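Local coordinates for calcium uptake protein 3, mitochondrial (Homo sapiens, PDB 6AGI), which senses matrix calcium through its EF-hand domains and regulates the mitochondrial calcium uniporter, working as a disulfide-linked heterodimer with MICU1, at the interface of chains A and B. Numbering follows the deposited sequence. Chains: chain A/B, Calcium uptake protein 3, mitochondrial.

The interface of chains A and B. Residues chain A 318-320; chain B 13, 15, 94, 97.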
loop_
_atom_site.group_PDB
_atom_site.type_symbol
_atom_site.label_atom_id
_atom_site.label_comp_id
_atom_site.label_asym_id
_atom_site.label_seq_id
_atom_site.Cartn_x
_atom_site.Cartn_y
_atom_site.Cartn_z
ATOM N N PHE A 318 -9.237 -11.336 -2.047
ATOM C CA PHE A 318 -9.556 -12.413 -1.111
ATOM C C PHE A 318 -10.374 -13.520 -1.772
ATOM O O PHE A 318 -10.230 -14.699 -1.428
ATOM C CB PHE A 318 -10.321 -11.836 0.087
ATOM C CG PHE A 318 -9.445 -11.390 1.230
ATOM C CD1 PHE A 318 -8.973 -12.298 2.154
ATOM C CD2 PHE A 318 -9.087 -10.064 1.375
ATOM C CE1 PHE A 318 -8.159 -11.887 3.207
ATOM C CE2 PHE A 318 -8.279 -9.654 2.431
ATOM C CZ PHE A 318 -7.813 -10.572 3.338
ATOM N N ALA A 319 -11.199 -13.176 -2.744
ATOM C CA ALA A 319 -12.090 -14.156 -3.332
ATOM C C ALA A 319 -11.534 -14.788 -4.600
ATOM O O ALA A 319 -12.246 -15.582 -5.222
ATOM C CB ALA A 319 -13.452 -13.523 -3.620
ATOM N N SER A 320 -10.299 -14.462 -4.999
ATOM C CA SER A 320 -9.733 -14.916 -6.272
ATOM C C SER A 320 -10.683 -14.574 -7.424
ATOM O O SER A 320 -11.144 -15.436 -8.178
ATOM C CB SER A 320 -9.462 -16.433 -6.237
ATOM O OG SER A 320 -8.456 -16.811 -5.315
ATOM N N THR B 13 -10.543 -23.659 -3.127
ATOM C CA THR B 13 -9.456 -22.758 -2.751
ATOM C C THR B 13 -9.100 -22.919 -1.281
ATOM O O THR B 13 -9.876 -23.482 -0.489
ATOM C CB THR B 13 -9.854 -21.313 -3.063
ATOM O OG1 THR B 13 -9.987 -21.171 -4.476
ATOM C CG2 THR B 13 -8.863 -20.293 -2.558
ATOM N N ARG B 15 -8.984 -20.523 0.971
ATOM C CA ARG B 15 -9.974 -19.844 1.812
ATOM C C ARG B 15 -11.236 -20.680 1.948
ATOM O O ARG B 15 -11.819 -20.758 3.033
ATOM C CB ARG B 15 -10.329 -18.463 1.248
ATOM C CG ARG B 15 -9.194 -17.504 1.288
ATOM C CD ARG B 15 -9.220 -16.620 2.528
ATOM N NE ARG B 15 -7.931 -15.988 2.822
ATOM C CZ ARG B 15 -7.201 -15.284 1.949
ATOM N NH1 ARG B 15 -7.604 -15.114 0.684
ATOM N NH2 ARG B 15 -6.040 -14.749 2.343
ATOM N N LEU B 94 -15.305 -13.684 4.252
ATOM C CA LEU B 94 -14.339 -12.927 3.450
ATOM C C LEU B 94 -14.377 -11.443 3.798
ATOM O O LEU B 94 -13.331 -10.819 4.013
ATOM C CB LEU B 94 -14.613 -13.160 1.967
ATOM C CG LEU B 94 -14.256 -14.536 1.406
ATOM C CD1 LEU B 94 -14.129 -14.522 -0.124
ATOM C CD2 LEU B 94 -12.938 -15.033 2.077
ATOM N N LEU B 97 -12.635 -10.998 7.264
ATOM C CA LEU B 97 -11.193 -11.083 7.047
ATOM C C LEU B 97 -10.636 -9.834 6.412
ATOM O O LEU B 97 -9.529 -9.381 6.762
ATOM C CB LEU B 97 -10.815 -12.268 6.166
ATOM C CG LEU B 97 -10.959 -13.642 6.754
ATOM C CD1 LEU B 97 -10.621 -14.668 5.688
ATOM C CD2 LEU B 97 -10.008 -13.666 7.921
#
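A:Phe318 turns one edge of its ring to B:Arg15 and B:Leu97 where two copies of this MICU-family EF-hand protein meet in a two-fold symmetric dimer. The crystallised segment holds the EF-hand region of MICU3, in the calcium-bound state. Its natural partner is MICU1, so the homodimer in the crystal may imitate that pairing rather than reproduce it. The contact joins the C-terminal end of helix 306-318 and the loop after it to helices 14-22 and 90-101 of the other chain.

The main meeting is of an aromatic ring with a guanidinium. CD1, at the ring edge of A:Phe318, lies over the centre of the B:Arg15 guanidinium, 3.5 Å from its CZ. The two planes are inclined by 48°, so an edge of the ring leans over the flat group instead of stacking on it. B:Arg15 gets there because its chain bends at chi2 (-95°), turning the guanidinium up toward the ring. Arginine suits this place because its flat guanidinium offers a face to the ring edge while its nitrogens can still meet polar partners.

One such partner is the backbone carbonyl of A:Phe318. NH1 of B:Arg15 stands 3.4 Å from this O, a weak hydrogen bond bent to 131° at the hydrogen. As the carbonyl belongs to the last residue of its helix, the positive group may also favour the negative end of the helix dipole. An alanine in place of B:Arg15 would probably leave the A:Phe318 ring edge without its flat cover and the helix-end carbonyl without this donor.

Leucines of helix 90-101 supply the apolar contacts. CE1 of A:Phe318 reaches CB of B:Leu97 at 4.0 Å, a loose contact, and a leucine keeps this side apolar. Nearby, the methyl of A:Ala319 meets the CD1 branch of B:Leu94 at 3.7 Å, its small size letting the loop backbone come close to that leucine.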